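Local coordinates for Two-component system sensor histidine kinase (PDB 3OTT), which is the extracellular part of a longer receptor that probably senses saccharides and is thought to act as a histidine kinase and transcription regulator, at residues 28-33 with 658-663; 537-542 with 546-551; 204-209 with 254-259. All blocks are in the same frame, centred on the assembly; numbering follows the deposited sequence.

Contact 1: residues 28-33 with 658-663; sequences LQDSEG and NIRYTN. With TBR (hexatantalum dodecabromide), chain D.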
loop_
_atom_site.group_PDB
_atom_site.type_symbol
_atom_site.label_atom_id
_atom_site.label_comp_id
_atom_site.label_asym_id
_atom_site.label_seq_id
_atom_site.Cartn_x
_atom_site.Cartn_y
_atom_site.Cartn_z
ATOM N N LEU B 28 16.407 -16.104 -10.594
ATOM C CA LEU B 28 16.059 -14.752 -10.146
ATOM C C LEU B 28 15.270 -14.132 -11.243
ATOM O O LEU B 28 15.400 -14.510 -12.384
ATOM C CB LEU B 28 17.325 -13.936 -9.915
ATOM C CG LEU B 28 18.192 -14.521 -8.817
ATOM C CD1 LEU B 28 19.603 -13.923 -8.830
ATOM C CD2 LEU B 28 17.481 -14.313 -7.454
ATOM N N GLN B 29 14.444 -13.164 -10.909
ATOM C CA GLN B 29 13.698 -12.433 -11.907
ATOM C C GLN B 29 13.879 -10.951 -11.595
ATOM O O GLN B 29 13.518 -10.515 -10.491
ATOM C CB GLN B 29 12.236 -12.781 -11.809
ATOM C CG GLN B 29 11.465 -12.222 -12.968
ATOM C CD GLN B 29 9.998 -12.656 -12.991
ATOM O OE1 GLN B 29 9.392 -12.895 -11.940
ATOM N NE2 GLN B 29 9.423 -12.729 -14.197
ATOM N N ASP B 30 14.471 -10.191 -12.529
ATOM C CA ASP B 30 14.698 -8.754 -12.302
ATOM C C ASP B 30 13.377 -7.982 -12.359
ATOM O O ASP B 30 12.335 -8.557 -12.704
ATOM C CB ASP B 30 15.776 -8.160 -13.232
ATOM C CG ASP B 30 15.484 -8.390 -14.770
ATOM O OD1 ASP B 30 14.407 -8.007 -15.271
ATOM O OD2 ASP B 30 16.395 -8.844 -15.507
ATOM N N SER B 31 13.417 -6.685 -12.034
ATOM C CA SER B 31 12.173 -5.920 -11.793
ATOM C C SER B 31 11.461 -5.622 -13.109
ATOM O O SER B 31 10.416 -5.023 -13.102
ATOM C CB SER B 31 12.463 -4.590 -11.068
ATOM O OG SER B 31 13.538 -3.927 -11.741
ATOM N N GLU B 32 12.066 -6.020 -14.216
ATOM C CA GLU B 32 11.467 -5.819 -15.555
ATOM C C GLU B 32 11.095 -7.184 -16.145
ATOM O O GLU B 32 10.742 -7.289 -17.283
ATOM C CB GLU B 32 12.414 -4.973 -16.457
ATOM C CG GLU B 32 12.590 -3.510 -15.901
ATOM C CD GLU B 32 13.880 -2.757 -16.346
ATOM O OE1 GLU B 32 13.747 -1.684 -17.013
ATOM O OE2 GLU B 32 15.012 -3.201 -15.984
ATOM N N GLY B 33 11.141 -8.239 -15.325
ATOM C CA GLY B 33 10.605 -9.557 -15.736
ATOM C C GLY B 33 11.521 -10.558 -16.430
ATOM O O GLY B 33 11.092 -11.666 -16.715
ATOM N N ASN B 658 24.883 -2.310 -23.735
ATOM C CA ASN B 658 23.850 -3.297 -23.429
ATOM C C ASN B 658 22.619 -2.958 -24.197
ATOM O O ASN B 658 21.911 -1.973 -23.887
ATOM C CB ASN B 658 23.517 -3.402 -21.937
ATOM C CG ASN B 658 22.744 -4.738 -21.611
ATOM O OD1 ASN B 658 22.150 -5.351 -22.497
ATOM N ND2 ASN B 658 22.793 -5.173 -20.384
ATOM N N ILE B 659 22.349 -3.820 -25.181
ATOM C CA ILE B 659 21.286 -3.645 -26.159
ATOM C C ILE B 659 19.922 -3.520 -25.475
ATOM O O ILE B 659 19.044 -2.817 -25.971
ATOM C CB ILE B 659 21.306 -4.786 -27.216
ATOM C CG1 ILE B 659 20.437 -4.447 -28.432
ATOM C CG2 ILE B 659 20.833 -6.162 -26.623
ATOM C CD1 ILE B 659 20.908 -3.244 -29.208
ATOM N N ARG B 660 19.742 -4.177 -24.324
ATOM C CA ARG B 660 18.459 -4.114 -23.639
ATOM C C ARG B 660 18.127 -2.711 -23.110
ATOM O O ARG B 660 16.967 -2.387 -22.977
ATOM C CB ARG B 660 18.446 -5.149 -22.524
ATOM C CG ARG B 660 17.096 -5.314 -21.742
ATOM C CD ARG B 660 17.345 -6.093 -20.432
ATOM N NE ARG B 660 16.116 -6.180 -19.648
ATOM C CZ ARG B 660 15.972 -6.846 -18.504
ATOM N NH1 ARG B 660 16.983 -7.509 -17.968
ATOM N NH2 ARG B 660 14.795 -6.853 -17.915
ATOM N N TYR B 661 19.160 -1.883 -22.857
ATOM C CA TYR B 661 19.024 -0.584 -22.189
ATOM C C TYR B 661 19.443 0.609 -23.034
ATOM O O TYR B 661 19.860 1.658 -22.486
ATOM C CB TYR B 661 19.814 -0.594 -20.861
ATOM C CG TYR B 661 19.198 -1.560 -19.861
ATOM C CD1 TYR B 661 17.925 -1.313 -19.287
ATOM C CD2 TYR B 661 19.856 -2.746 -19.540
ATOM C CE1 TYR B 661 17.359 -2.234 -18.413
ATOM C CE2 TYR B 661 19.295 -3.679 -18.666
ATOM C CZ TYR B 661 18.063 -3.420 -18.106
ATOM O OH TYR B 661 17.557 -4.379 -17.269
ATOM N N THR B 662 19.404 0.447 -24.357
ATOM C CA THR B 662 19.873 1.497 -25.234
ATOM C C THR B 662 18.790 1.846 -26.193
ATOM O O THR B 662 18.167 0.960 -26.760
ATOM C CB THR B 662 21.097 1.081 -26.078
ATOM O OG1 THR B 662 21.930 0.226 -25.312
ATOM C CG2 THR B 662 21.919 2.295 -26.365
ATOM N N ASN B 663 18.610 3.144 -26.377
ATOM C CA ASN B 663 17.723 3.732 -27.357
ATOM C C ASN B 663 18.512 4.105 -28.649
ATOM O O ASN B 663 17.921 4.388 -29.701
ATOM C CB ASN B 663 17.105 5.011 -26.733
ATOM C CG ASN B 663 16.320 4.733 -25.388
ATOM O OD1 ASN B 663 16.465 5.481 -24.394
ATOM N ND2 ASN B 663 15.488 3.677 -25.373
HETATM TA TA1 TBR D . 3.550 -7.488 -13.298
HETATM TA TA2 TBR D . 5.009 -8.546 -15.366
HETATM TA TA3 TBR D . 2.944 -6.653 -15.916
HETATM TA TA4 TBR D . 5.671 -5.991 -16.257
HETATM TA TA5 TBR D . 4.191 -4.925 -14.137
HETATM TA TA6 TBR D . 6.154 -6.824 -13.604
HETATM BR BR1 TBR D . 3.601 -10.058 -13.693
HETATM BR BR2 TBR D . 1.105 -7.503 -14.196
HETATM BR BR3 TBR D . 2.730 -5.403 -12.029
HETATM BR BR4 TBR D . 5.190 -7.559 -11.299
HETATM BR BR5 TBR D . 3.088 -9.016 -17.041
HETATM BR BR6 TBR D . 2.015 -4.274 -15.463
HETATM BR BR7 TBR D . 5.531 -3.420 -15.784
HETATM BR BR8 TBR D . 8.015 -5.837 -15.159
HETATM BR BR9 TBR D . 6.486 -8.141 -17.481
HETATM BR BRA TBR D . 3.875 -5.616 -18.137
HETATM BR BRB TBR D . 6.155 -4.469 -12.495
HETATM BR BRC TBR D . 7.106 -9.214 -14.044
#
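The join between the first beta-propeller and the C-terminal beta-sandwich is made here by Asp30 and Glu32, which meet Arg660 and Tyr661. The first two lie in a type I turn, Asp30 to Gly33, after propeller strand 24-29; the others belong to the loop leading into strand 664-667. Arg660, with CG anti to the backbone N (chi1 -175°) and an extended chain, grips the Asp30 carboxylate end-on. Arg660 NH1 donates to Asp30 OD2 at 2.9 Å, and Arg660 NH2 to Asp30 OD1 at the same length; both bonds are nearly straight. The acceptors lie in or close to the guanidinium plane, but the carboxylate is turned 41° against it. NH2 comes to OD1 on the syn side, though well out of the carboxylate plane, and NH1 reaches OD2 from above that plane.

The anti side of Asp30 OD1 takes Glu32 N at 3.2 Å, an Asx turn, and the same oxygen accepts from Leu34 N. Trp36 NE1 holds OD2 as well. Glu32 adds a second link: its OE2 receives the hydroxyl of Tyr661 OH at 3.1 Å, at the edge of the ring. Glu32 OE2 also lies over a guanidinium face, 4.1 Å from Arg660 NH2, and there charge alone acts, since no N-H points at it. On the same side of the guanidinium, Glu32 CB packs against Arg660 NH2 at 3.4 Å. Another side of the turn faces the hexatantalum dodecabromide cluster, whose atom BR8 comes 3.3 Å from Ser31 O.

With two arginine N-H groups, two backbone amides and an indole N-H turned upon it, the buried Asp30 carboxylate is probably held ionised, and its charge probably balanced by Arg660 of the neighbouring domain.

Contact 2: residues 537-542 with 546-551; sequences GVMRIN and ESQQSI
Val538 pairs with Ile551, and the pairing runs on to Asn542 with Ser547, as strands 537-542 and 547-551 form an antiparallel hairpin, their axes 4.6 Å apart at closest and their directions 163° apart. Two hydrogen bonds join Arg540 and Gln549, of which Arg540 N to Gln549 O is 2.7 Å; between Val538 and Ile551 the bond from Ile551 N to Val538 O is nearly straight, at 3.0 Å. Near the turn the ladder ends in a G1 beta bulge. Glu546, in the left-handed helical conformation (phi 61°), and Ser547 both face Asn542, whose O takes weak bonds from their two amides, while Asn542 N donates to Ser547 O at 2.8 Å.

Side chains alternate between the faces. On one, Val538 and Ile551 lie side by side, CG2 of Val538 touching CG1 of Ile551 at 3.8 Å. Next to them Arg540 and Gln549 also run alongside each other, yet Arg540 NH2 and Gln549 OE1 remain 4.0 Å apart, with the guanidinium and amide planes well turned. The arginine bends at chi3 (65°), and its NH1 is bonded to the carbonyls of Arg584 and Lys585. On the other face Met539 crosses Gln548 at about a right angle, its CG 3.5 Å from Gln548 CG; the approach of the sulfur is so short that its exact value is doubtful.

The hairpin supplies the last two strands of a four-stranded propeller blade. Strand 530-534 continues the sheet beyond 537-542, bonding to Met539 and Ile541. Met539 and Ile541 pack on Phe509, and Val538 on the opposite face packs on Ile561 and Met564 of strand 561-567, in the next blade.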
loop_
_atom_site.group_PDB
_atom_site.type_symbol
_atom_site.label_atom_id
_atom_site.label_comp_id
_atom_site.label_asym_id
_atom_site.label_seq_id
_atom_site.Cartn_x
_atom_site.Cartn_y
_atom_site.Cartn_z
ATOM N N GLY B 537 -33.400 -16.592 -13.512
ATOM C CA GLY B 537 -33.821 -16.568 -14.899
ATOM C C GLY B 537 -33.843 -15.163 -15.505
ATOM O O GLY B 537 -33.603 -14.127 -14.808
ATOM N N VAL B 538 -34.052 -15.128 -16.821
ATOM C CA VAL B 538 -34.197 -13.852 -17.514
ATOM C C VAL B 538 -35.387 -13.928 -18.458
ATOM O O VAL B 538 -35.836 -14.995 -18.803
ATOM C CB VAL B 538 -32.918 -13.452 -18.368
ATOM C CG1 VAL B 538 -31.660 -13.519 -17.551
ATOM C CG2 VAL B 538 -32.792 -14.346 -19.586
ATOM N N MET B 539 -35.848 -12.772 -18.896
ATOM C CA MET B 539 -36.969 -12.664 -19.789
ATOM C C MET B 539 -36.547 -11.713 -20.918
ATOM O O MET B 539 -36.028 -10.583 -20.638
ATOM C CB MET B 539 -38.168 -12.043 -19.056
ATOM C CG MET B 539 -39.333 -11.630 -19.971
ATOM S SD MET B 539 -40.961 -11.480 -19.102
ATOM C CE MET B 539 -41.057 -9.795 -19.210
ATOM N N ARG B 540 -36.796 -12.147 -22.156
ATOM C CA ARG B 540 -36.528 -11.323 -23.325
ATOM C C ARG B 540 -37.836 -10.744 -23.839
ATOM O O ARG B 540 -38.753 -11.466 -24.100
ATOM C CB ARG B 540 -35.853 -12.149 -24.416
ATOM C CG ARG B 540 -35.439 -11.311 -25.608
ATOM C CD ARG B 540 -34.795 -12.134 -26.738
ATOM N NE ARG B 540 -35.805 -13.045 -27.262
ATOM C CZ ARG B 540 -35.573 -14.112 -28.025
ATOM N NH1 ARG B 540 -34.350 -14.476 -28.393
ATOM N NH2 ARG B 540 -36.582 -14.832 -28.403
ATOM N N ILE B 541 -37.892 -9.439 -24.007
ATOM C CA ILE B 541 -39.082 -8.735 -24.399
ATOM C C ILE B 541 -38.871 -8.029 -25.733
ATOM O O ILE B 541 -37.876 -7.337 -25.906
ATOM C CB ILE B 541 -39.410 -7.671 -23.359
ATOM C CG1 ILE B 541 -39.842 -8.342 -22.052
ATOM C CG2 ILE B 541 -40.541 -6.725 -23.821
ATOM C CD1 ILE B 541 -39.801 -7.384 -20.843
ATOM N N ASN B 542 -39.806 -8.188 -26.659
ATOM C CA ASN B 542 -39.764 -7.384 -27.874
ATOM C C ASN B 542 -40.784 -6.215 -27.793
ATOM O O ASN B 542 -41.985 -6.433 -27.785
ATOM C CB ASN B 542 -39.929 -8.271 -29.117
ATOM C CG ASN B 542 -39.916 -7.478 -30.440
ATOM O OD1 ASN B 542 -40.001 -6.229 -30.478
ATOM N ND2 ASN B 542 -39.842 -8.222 -31.536
ATOM N N GLU B 546 -44.738 -6.189 -27.794
ATOM C CA GLU B 546 -44.826 -6.454 -26.351
ATOM C C GLU B 546 -44.922 -7.961 -26.059
ATOM O O GLU B 546 -45.608 -8.407 -25.125
ATOM C CB GLU B 546 -45.964 -5.634 -25.728
ATOM C CG GLU B 546 -45.556 -4.157 -25.641
ATOM C CD GLU B 546 -46.700 -3.215 -25.233
ATOM O OE1 GLU B 546 -47.833 -3.664 -24.898
ATOM O OE2 GLU B 546 -46.438 -1.990 -25.246
ATOM N N SER B 547 -44.245 -8.718 -26.908
ATOM C CA SER B 547 -44.098 -10.142 -26.793
ATOM C C SER B 547 -42.920 -10.459 -25.904
ATOM O O SER B 547 -42.031 -9.640 -25.712
ATOM C CB SER B 547 -43.705 -10.707 -28.158
ATOM O OG SER B 547 -44.227 -12.007 -28.269
ATOM N N GLN B 548 -42.830 -11.710 -25.496
ATOM C CA GLN B 548 -42.001 -12.016 -24.377
ATOM C C GLN B 548 -41.712 -13.508 -24.318
ATOM O O GLN B 548 -42.616 -14.323 -24.484
ATOM C CB GLN B 548 -42.810 -11.528 -23.171
ATOM C CG GLN B 548 -42.292 -11.834 -21.889
ATOM C CD GLN B 548 -42.836 -13.116 -21.391
ATOM O OE1 GLN B 548 -42.134 -14.131 -21.396
ATOM N NE2 GLN B 548 -44.097 -13.103 -20.964
ATOM N N GLN B 549 -40.454 -13.863 -24.077
ATOM C CA GLN B 549 -40.044 -15.255 -23.838
ATOM C C GLN B 549 -39.134 -15.277 -22.594
ATOM O O GLN B 549 -38.416 -14.332 -22.277
ATOM C CB GLN B 549 -39.303 -15.837 -25.065
ATOM C CG GLN B 549 -39.870 -17.147 -25.608
ATOM C CD GLN B 549 -38.928 -17.841 -26.630
ATOM O OE1 GLN B 549 -39.164 -17.768 -27.835
ATOM N NE2 GLN B 549 -37.869 -18.513 -26.140
ATOM N N SER B 550 -39.156 -16.379 -21.890
ATOM C CA SER B 550 -38.561 -16.413 -20.597
ATOM C C SER B 550 -37.881 -17.746 -20.391
ATOM O O SER B 550 -38.344 -18.751 -20.901
ATOM C CB SER B 550 -39.695 -16.220 -19.576
ATOM O OG SER B 550 -39.093 -15.976 -18.357
ATOM N N ILE B 551 -36.760 -17.754 -19.674
ATOM C CA ILE B 551 -36.070 -19.006 -19.339
ATOM C C ILE B 551 -35.628 -18.965 -17.900
ATOM O O ILE B 551 -35.520 -17.905 -17.300
ATOM C CB ILE B 551 -34.781 -19.236 -20.178
ATOM C CG1 ILE B 551 -33.917 -17.981 -20.169
ATOM C CG2 ILE B 551 -35.111 -19.710 -21.599
ATOM C CD1 ILE B 551 -32.473 -18.260 -20.229
#

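Contact 3: residues 204-209 with 254-259; sequences CVWIGT and YVYHND
Asp259 OD2 accepts a hydrogen bond on its anti side from Tyr256 OH at 2.8 Å and forms a salt bridge with Lys224, and this anchors the far end of the ring that Trp206 meets. Tyr256 CG, anti to the backbone N (chi1 174°), carries the ring toward Trp206. Trp206 turns the edge of its six-membered ring toward a face of Tyr256 in an offset edge-to-face pair, with centroids 5.4 Å apart and planes at 68°. Its leading atom, Trp206 CH2, rests 3.7 Å from Tyr256 CD1 and almost as near CE1. On the opposite face of the tyrosine lies the backbone N of Asn258.

Behind the indole edge, NE1 is bonded to Asp199, and Cys204 SG lies over one face of the tryptophan, toward its rim. The two strands belong to adjacent propeller blades, and Leu245 and Thr226 touch both rings. Each aromatic thus joins an apolar body, packed between blades, to a polar atom bonded to an aspartate. The NE1 bond would help set the turn of the indole; the one at the tyrosine OH tethers that ring without fixing its rotation, and Lys224 probably offsets the charge of Asp259.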
loop_
_atom_site.group_PDB
_atom_site.type_symbol
_atom_site.label_atom_id
_atom_site.label_comp_id
_atom_site.label_asym_id
_atom_site.label_seq_id
_atom_site.Cartn_x
_atom_site.Cartn_y
_atom_site.Cartn_z
ATOM N N CYS B 204 3.116 -20.505 9.056
ATOM C CA CYS B 204 4.160 -21.407 9.515
ATOM C C CYS B 204 5.431 -21.121 8.748
ATOM O O CYS B 204 5.447 -20.425 7.739
ATOM C CB CYS B 204 3.750 -22.897 9.301
ATOM S SG CYS B 204 3.427 -23.337 7.520
ATOM N N VAL B 205 6.489 -21.741 9.216
ATOM C CA VAL B 205 7.698 -21.904 8.439
ATOM C C VAL B 205 7.804 -23.367 8.101
ATOM O O VAL B 205 7.881 -24.176 8.985
ATOM C CB VAL B 205 8.903 -21.509 9.255
ATOM C CG1 VAL B 205 10.200 -21.710 8.448
ATOM C CG2 VAL B 205 8.779 -20.054 9.671
ATOM N N TRP B 206 7.810 -23.702 6.806
ATOM C CA TRP B 206 8.187 -25.018 6.325
ATOM C C TRP B 206 9.666 -25.292 6.359
ATOM O O TRP B 206 10.452 -24.405 6.071
ATOM C CB TRP B 206 7.738 -25.148 4.915
ATOM C CG TRP B 206 6.283 -25.063 4.711
ATOM C CD1 TRP B 206 5.548 -23.967 4.343
ATOM C CD2 TRP B 206 5.383 -26.164 4.769
ATOM N NE1 TRP B 206 4.222 -24.319 4.201
ATOM C CE2 TRP B 206 4.102 -25.674 4.430
ATOM C CE3 TRP B 206 5.547 -27.539 5.053
ATOM C CZ2 TRP B 206 2.985 -26.498 4.369
ATOM C CZ3 TRP B 206 4.400 -28.387 4.995
ATOM C CH2 TRP B 206 3.149 -27.848 4.656
ATOM N N ILE B 207 10.031 -26.507 6.754
ATOM C CA ILE B 207 11.409 -26.938 7.033
ATOM C C ILE B 207 11.685 -28.287 6.365
ATOM O O ILE B 207 11.076 -29.289 6.679
ATOM C CB ILE B 207 11.638 -27.098 8.559
ATOM C CG1 ILE B 207 11.203 -25.804 9.297
ATOM C CG2 ILE B 207 13.126 -27.339 8.829
ATOM C CD1 ILE B 207 10.739 -26.047 10.703
ATOM N N GLY B 208 12.533 -28.293 5.359
ATOM C CA GLY B 208 12.865 -29.533 4.658
ATOM C C GLY B 208 14.231 -30.038 5.083
ATOM O O GLY B 208 15.216 -29.303 5.125
ATOM N N THR B 209 14.267 -31.314 5.398
ATOM C CA THR B 209 15.406 -31.998 5.921
ATOM C C THR B 209 15.579 -33.314 5.150
ATOM O O THR B 209 14.793 -33.656 4.261
ATOM C CB THR B 209 15.198 -32.351 7.437
ATOM O OG1 THR B 209 14.144 -33.320 7.571
ATOM C CG2 THR B 209 14.859 -31.126 8.310
ATOM N N TYR B 254 6.736 -33.133 -4.952
ATOM C CA TYR B 254 5.567 -33.445 -4.163
ATOM C C TYR B 254 4.831 -32.147 -3.992
ATOM O O TYR B 254 5.450 -31.074 -3.879
ATOM C CB TYR B 254 5.913 -33.988 -2.801
ATOM C CG TYR B 254 6.420 -35.408 -2.842
ATOM C CD1 TYR B 254 7.736 -35.665 -3.153
ATOM C CD2 TYR B 254 5.567 -36.508 -2.563
ATOM C CE1 TYR B 254 8.233 -36.944 -3.137
ATOM C CE2 TYR B 254 6.053 -37.826 -2.578
ATOM C CZ TYR B 254 7.403 -38.023 -2.860
ATOM O OH TYR B 254 7.976 -39.272 -2.973
ATOM N N VAL B 255 3.511 -32.255 -4.052
ATOM C CA VAL B 255 2.654 -31.097 -3.979
ATOM C C VAL B 255 1.672 -31.356 -2.818
ATOM O O VAL B 255 0.903 -32.311 -2.853
ATOM C CB VAL B 255 1.873 -30.870 -5.353
ATOM C CG1 VAL B 255 0.891 -29.762 -5.280
ATOM C CG2 VAL B 255 2.769 -30.626 -6.501
ATOM N N TYR B 256 1.684 -30.458 -1.825
ATOM C CA TYR B 256 0.860 -30.590 -0.608
ATOM C C TYR B 256 -0.253 -29.549 -0.629
ATOM O O TYR B 256 -0.016 -28.316 -0.825
ATOM C CB TYR B 256 1.779 -30.400 0.643
ATOM C CG TYR B 256 1.001 -30.360 1.970
ATOM C CD1 TYR B 256 0.475 -29.178 2.423
ATOM C CD2 TYR B 256 0.735 -31.555 2.723
ATOM C CE1 TYR B 256 -0.260 -29.104 3.630
ATOM C CE2 TYR B 256 -0.024 -31.494 3.901
ATOM C CZ TYR B 256 -0.506 -30.249 4.340
ATOM O OH TYR B 256 -1.232 -30.106 5.464
ATOM N N HIS B 257 -1.461 -30.000 -0.372
ATOM C CA HIS B 257 -2.590 -29.094 -0.359
ATOM C C HIS B 257 -3.112 -29.020 1.069
ATOM O O HIS B 257 -2.974 -27.965 1.696
ATOM C CB HIS B 257 -3.659 -29.492 -1.401
ATOM C CG HIS B 257 -4.956 -28.741 -1.257
ATOM N ND1 HIS B 257 -5.078 -27.381 -1.506
ATOM C CD2 HIS B 257 -6.191 -29.169 -0.904
ATOM C CE1 HIS B 257 -6.325 -27.002 -1.290
ATOM N NE2 HIS B 257 -7.023 -28.068 -0.937
ATOM N N ASN B 258 -3.656 -30.126 1.597
ATOM C CA ASN B 258 -3.938 -30.239 3.042
ATOM C C ASN B 258 -3.738 -31.706 3.540
ATOM O O ASN B 258 -3.372 -32.584 2.732
ATOM C CB ASN B 258 -5.322 -29.628 3.443
ATOM C CG ASN B 258 -6.481 -30.307 2.753
ATOM O OD1 ASN B 258 -6.397 -31.489 2.404
ATOM N ND2 ASN B 258 -7.571 -29.563 2.518
ATOM N N ASP B 259 -3.965 -31.966 4.825
ATOM C CA ASP B 259 -3.808 -33.340 5.367
ATOM C C ASP B 259 -4.763 -34.348 4.772
ATOM O O ASP B 259 -4.434 -35.541 4.757
ATOM C CB ASP B 259 -3.999 -33.419 6.904
ATOM C CG ASP B 259 -2.795 -32.889 7.678
ATOM O OD1 ASP B 259 -2.693 -33.126 8.902
ATOM O OD2 ASP B 259 -1.924 -32.247 7.077
#

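The three contacts sample three levels of one architecture. Contact 2 builds a blade from within, contact 3 packs two successive blades together, and contact 1 ties a propeller to the sandwich. Contacts 1 and 3 involve the first propeller, with nearest atoms about 18 Å apart; contact 2 lies in the second, its centre about 56 Å from that of contact 1 and about 53 Å from that of contact 3. In sequence, contact 1 spans both others. It alone lines the pocket of the hexatantalum dodecabromide cluster, a heavy-atom compound and not a natural ligand, to which Gln288, Gln316 and Arg634 also contribute.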